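Local coordinates for protein hypothetic aldehyde deformylating oxygenase (Sulfolobus tokodaii, PDB 5V4T) that binds iron within a ferritin-like bundle of helices and probably works as an oxidoreductase, namely an aldehyde deformylating oxygenase, at residues E14-K17 with Y18-H22; F63-E66 with Y67-D71. All coordinates share one frame; numbering follows the deposited sequence.

Contact 1: E14-K17 with Y18-H22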
loop_
_atom_site.group_PDB
_atom_site.type_symbol
_atom_site.label_atom_id
_atom_site.label_comp_id
_atom_site.label_asym_id
_atom_site.label_seq_id
_atom_site.Cartn_x
_atom_site.Cartn_y
_atom_site.Cartn_z
ATOM N N GLU A 14 -1.188 -17.590 6.227
ATOM C CA GLU A 14 -0.454 -16.668 7.072
ATOM C C GLU A 14 0.188 -15.538 6.284
ATOM O O GLU A 14 0.199 -14.385 6.723
ATOM C CB GLU A 14 0.652 -17.377 7.857
ATOM C CG GLU A 14 -0.002 -18.098 9.042
ATOM C CD GLU A 14 0.949 -19.026 9.781
ATOM O OE1 GLU A 14 2.120 -19.196 9.351
ATOM O OE2 GLU A 14 0.469 -19.609 10.777
ATOM N N GLY A 15 0.717 -15.903 5.127
ATOM C CA GLY A 15 1.356 -14.922 4.260
ATOM C C GLY A 15 0.367 -13.942 3.661
ATOM O O GLY A 15 0.647 -12.718 3.546
ATOM N N ILE A 16 -0.769 -14.451 3.247
ATOM C CA ILE A 16 -1.819 -13.595 2.719
ATOM C C ILE A 16 -2.331 -12.635 3.769
ATOM O O ILE A 16 -2.553 -11.443 3.522
ATOM C CB ILE A 16 -2.985 -14.438 2.121
ATOM C CG1 ILE A 16 -2.482 -15.218 0.893
ATOM C CG2 ILE A 16 -4.238 -13.580 1.902
ATOM C CD1 ILE A 16 -3.491 -16.124 0.254
ATOM N N LYS A 17 -2.561 -13.144 4.986
ATOM C CA LYS A 17 -2.976 -12.276 6.037
ATOM C C LYS A 17 -1.930 -11.249 6.369
ATOM O O LYS A 17 -2.261 -10.113 6.699
ATOM C CB LYS A 17 -3.301 -13.072 7.316
ATOM C CG LYS A 17 -4.612 -13.808 7.224
ATOM C CD LYS A 17 -4.866 -14.541 8.545
ATOM C CE LYS A 17 -5.230 -13.566 9.644
ATOM N NZ LYS A 17 -5.488 -14.300 10.932
ATOM N N TYR A 18 -0.664 -11.634 6.329
ATOM C CA TYR A 18 0.407 -10.687 6.687
ATOM C C TYR A 18 0.469 -9.509 5.723
ATOM O O TYR A 18 0.467 -8.332 6.137
ATOM C CB TYR A 18 1.721 -11.367 6.698
ATOM C CG TYR A 18 2.914 -10.477 6.958
ATOM C CD1 TYR A 18 3.159 -9.966 8.241
ATOM C CD2 TYR A 18 3.746 -10.067 5.923
ATOM C CE1 TYR A 18 4.259 -9.174 8.474
ATOM C CE2 TYR A 18 4.866 -9.266 6.171
ATOM C CZ TYR A 18 5.084 -8.815 7.475
ATOM O OH TYR A 18 6.160 -7.977 7.755
ATOM N N LEU A 19 0.383 -9.860 4.456
ATOM C CA LEU A 19 0.383 -8.824 3.422
ATOM C C LEU A 19 -0.892 -8.004 3.447
ATOM O O LEU A 19 -0.870 -6.803 3.277
ATOM C CB LEU A 19 0.618 -9.409 2.034
ATOM C CG LEU A 19 2.030 -9.893 1.819
ATOM C CD1 LEU A 19 2.037 -10.732 0.560
ATOM C CD2 LEU A 19 3.044 -8.739 1.766
ATOM N N SER A 20 -2.047 -8.634 3.642
ATOM C CA SER A 20 -3.301 -7.928 3.723
ATOM C C SER A 20 -3.299 -6.908 4.868
ATOM O O SER A 20 -3.871 -5.818 4.738
ATOM C CB SER A 20 -4.484 -8.872 3.880
ATOM O OG SER A 20 -4.558 -9.729 2.765
ATOM N N ALA A 21 -2.648 -7.254 5.987
ATOM C CA ALA A 21 -2.597 -6.316 7.119
ATOM C C ALA A 21 -1.839 -5.024 6.766
ATOM O O ALA A 21 -2.067 -3.971 7.415
ATOM C CB ALA A 21 -1.893 -6.975 8.303
ATOM N N HIS A 22 -0.968 -5.059 5.782
ATOM C CA HIS A 22 -0.328 -3.825 5.280
ATOM C C HIS A 22 -1.326 -2.897 4.609
ATOM O O HIS A 22 -1.156 -1.689 4.639
ATOM C CB HIS A 22 0.844 -4.117 4.334
ATOM C CG HIS A 22 2.016 -4.766 5.004
ATOM N ND1 HIS A 22 1.947 -6.001 5.632
ATOM C CD2 HIS A 22 3.323 -4.403 5.034
ATOM C CE1 HIS A 22 3.147 -6.318 6.093
ATOM N NE2 HIS A 22 4.001 -5.376 5.719
#

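Contact 2: F63-E66 with Y67-D71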
loop_
_atom_site.group_PDB
_atom_site.type_symbol
_atom_site.label_atom_id
_atom_site.label_comp_id
_atom_site.label_asym_id
_atom_site.label_seq_id
_atom_site.Cartn_x
_atom_site.Cartn_y
_atom_site.Cartn_z
ATOM N N PHE A 63 -13.246 -3.836 2.111
ATOM C CA PHE A 63 -13.019 -5.138 1.475
ATOM C C PHE A 63 -12.226 -6.079 2.413
ATOM O O PHE A 63 -12.580 -7.260 2.601
ATOM C CB PHE A 63 -12.345 -4.936 0.129
ATOM C CG PHE A 63 -11.715 -6.170 -0.407
ATOM C CD1 PHE A 63 -12.488 -7.167 -0.998
ATOM C CD2 PHE A 63 -10.364 -6.366 -0.240
ATOM C CE1 PHE A 63 -11.913 -8.351 -1.411
ATOM C CE2 PHE A 63 -9.760 -7.528 -0.687
ATOM C CZ PHE A 63 -10.566 -8.535 -1.248
ATOM N N PHE A 64 -11.139 -5.576 2.978
ATOM C CA PHE A 64 -10.306 -6.442 3.819
ATOM C C PHE A 64 -11.048 -6.763 5.113
ATOM O O PHE A 64 -10.990 -7.885 5.571
ATOM C CB PHE A 64 -8.948 -5.815 4.101
ATOM C CG PHE A 64 -8.037 -5.830 2.921
ATOM C CD1 PHE A 64 -7.456 -7.037 2.467
ATOM C CD2 PHE A 64 -7.820 -4.660 2.169
ATOM C CE1 PHE A 64 -6.592 -7.039 1.361
ATOM C CE2 PHE A 64 -6.978 -4.703 1.089
ATOM C CZ PHE A 64 -6.403 -5.877 0.661
ATOM N N ASN A 65 -11.734 -5.789 5.663
ATOM C CA ASN A 65 -12.423 -6.040 6.949
ATOM C C ASN A 65 -13.503 -7.063 6.757
ATOM O O ASN A 65 -13.632 -7.964 7.555
ATOM C CB ASN A 65 -12.936 -4.701 7.463
ATOM C CG ASN A 65 -13.706 -4.819 8.757
ATOM O OD1 ASN A 65 -13.185 -5.261 9.759
ATOM N ND2 ASN A 65 -14.949 -4.450 8.715
ATOM N N GLU A 66 -14.251 -6.977 5.675
ATOM C CA GLU A 66 -15.288 -7.953 5.391
ATOM C C GLU A 66 -14.743 -9.317 5.053
ATOM O O GLU A 66 -15.242 -10.335 5.511
ATOM C CB GLU A 66 -16.171 -7.489 4.235
ATOM C CG GLU A 66 -17.036 -6.274 4.596
ATOM C CD GLU A 66 -17.939 -6.509 5.826
ATOM O OE1 GLU A 66 -18.421 -7.670 6.043
ATOM O OE2 GLU A 66 -18.167 -5.521 6.579
ATOM N N TYR A 67 -13.684 -9.367 4.242
ATOM C CA TYR A 67 -13.147 -10.625 3.857
ATOM C C TYR A 67 -12.642 -11.428 5.070
ATOM O O TYR A 67 -12.808 -12.657 5.085
ATOM C CB TYR A 67 -11.986 -10.466 2.846
ATOM C CG TYR A 67 -11.607 -11.768 2.189
ATOM C CD1 TYR A 67 -12.266 -12.221 1.061
ATOM C CD2 TYR A 67 -10.636 -12.610 2.765
ATOM C CE1 TYR A 67 -11.941 -13.453 0.469
ATOM C CE2 TYR A 67 -10.320 -13.857 2.189
ATOM C CZ TYR A 67 -10.984 -14.268 1.037
ATOM O OH TYR A 67 -10.667 -15.498 0.517
ATOM N N PHE A 68 -11.980 -10.745 5.985
ATOM C CA PHE A 68 -11.309 -11.400 7.113
ATOM C C PHE A 68 -12.143 -11.383 8.412
ATOM O O PHE A 68 -11.598 -11.683 9.479
ATOM C CB PHE A 68 -9.934 -10.827 7.329
ATOM C CG PHE A 68 -8.978 -11.204 6.221
ATOM C CD1 PHE A 68 -8.548 -12.500 6.054
ATOM C CD2 PHE A 68 -8.555 -10.251 5.305
ATOM C CE1 PHE A 68 -7.668 -12.858 5.038
ATOM C CE2 PHE A 68 -7.644 -10.606 4.283
ATOM C CZ PHE A 68 -7.183 -11.872 4.163
ATOM N N LYS A 69 -13.424 -11.086 8.286
ATOM C CA LYS A 69 -14.366 -11.264 9.453
ATOM C C LYS A 69 -14.063 -12.558 10.228
ATOM O O LYS A 69 -14.016 -12.564 11.449
ATOM C CB LYS A 69 -15.823 -11.362 8.955
ATOM C CG LYS A 69 -16.500 -10.063 8.566
ATOM C CD LYS A 69 -16.242 -8.994 9.604
ATOM C CE LYS A 69 -17.132 -7.787 9.439
ATOM N NZ LYS A 69 -16.550 -6.737 10.298
ATOM N N GLU A 70 -13.894 -13.647 9.476
ATOM C CA GLU A 70 -13.723 -15.021 9.999
ATOM C C GLU A 70 -12.295 -15.521 10.148
ATOM O O GLU A 70 -12.016 -16.720 10.412
ATOM C CB GLU A 70 -14.606 -15.959 9.182
ATOM C CG GLU A 70 -16.068 -15.509 9.295
ATOM C CD GLU A 70 -17.066 -16.407 8.590
ATOM O OE1 GLU A 70 -16.655 -17.246 7.769
ATOM O OE2 GLU A 70 -18.289 -16.281 8.864
ATOM N N ASP A 71 -11.356 -14.608 9.980
ATOM C CA ASP A 71 -9.961 -14.913 10.214
ATOM C C ASP A 71 -9.290 -13.558 10.383
ATOM O O ASP A 71 -8.513 -13.115 9.550
ATOM C CB ASP A 71 -9.384 -15.760 9.107
ATOM C CG ASP A 71 -8.057 -16.417 9.461
ATOM O OD1 ASP A 71 -7.488 -16.155 10.556
ATOM O OD2 ASP A 71 -7.581 -17.228 8.645
#

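Contact 1: E14-K17 with Y18-H22
Ser20 grips the carbonyl oxygen of Ile16 twice, a serine-to-backbone bond one turn back within the alpha-helix 10-23 of this ferritin-like bundle. The regular helical bond runs from Ser20 N to Ile16 O at 2.9 Å, and Ser20 OG adds a shorter one to the same Ile16 O at 2.7 Å. The two donors reach the oxygen from opposite faces of its carbonyl plane; the hydroxyl stands 38° out of that plane and so is not on a lone pair. Followed outward, the serine side chain stays close to this carbonyl: Ser20 CB lies 3.2 Å from Ile16 O, and chi1 of -61° sets OG anti to the serine's own carbonyl carbon, leaning back to the preceding turn. There OG also comes to 4.0 Å from Ile16 CG2. The serine side chain also touches Phe68 and Phe134 of helix 132-155, while its hydroxyl donates within its own helix.

Leu19 CB and CG lie against the carbonyl oxygen of Gly15, with Leu19 CG 3.6 Å from Gly15 O, and the side chain goes on to Ile121 and Leu122 of helix 98-128. Lys17 leads the other way, its ammonium group held by Asp71, Pro72 O and Thr75 OG1. Near the end of the helix His22 folds back over Tyr18: His22 ND1 donates to Tyr18 O at 2.8 Å with that oxygen at the imidazole edge, while His22 CE1 sits 3.4 Å above one face of the Tyr18 ring, offset toward the rim.

Contact 2: F63-E66 with Y67-D71
Tyr67 N donates to Phe63 O at 2.9 Å and Phe68 N to Phe64 O at 3.1 Å, the closing bonds of helix 49-67. Phe68 is the first residue to leave helical backbone angles, and the weak bond from Lys69 N to Glu66 O, 3.4 Å, belongs to the exit. A type I turn from Phe68 to Asp71 follows; Tyr67 O is buried without a partner. On the outer side Lys69 is bent at chi2 (-45°), laying its CE 3.6 Å from Glu66 OE1, while Lys69 NZ passes 3.8 Å from Asn65 CG. With an alanine in place of Asn65, the Lys69 ammonium would probably lose a polar neighbour and be freer to swing.

The inner side is aromatic. Phe68 CE2 meets the edge of the Phe64 ring, 4.0 Å from Phe64 CD1. Each of these rings is covered on one face by the residue before it: Phe63 CD2 stands over the centre of Phe64, and Tyr67 CD2 over that of Phe68. Toward helix 10-23, Phe64 packs on Ser20 and Phe68 on Ile16 and Lys17, and Phe64 reaches Phe134, Ile138 and Ile141 of helix 132-155.

In the fold
The two contacts come in series along the chain, contact 1 in helix 10-23 and contact 2 at the end of helix 49-67 and in the loop after it, their centres about 12 Å apart on the same side of the chain's centre. They touch directly: the salt bridge from Lys17 NZ to Asp71 OD1, 2.8 Å long, ties helix 10-23 to the turn that follows helix 49-67, and Ser20 OG packs 3.5 Å from Phe68 CE2. Both contacts also meet helix 132-155, which carries the iron ligands Glu145 and His148, while helix 49-67 itself carries the ligand Glu57; the side chain of Phe64 is about 10 Å from the iron, whereas contact 1 lies away from the site.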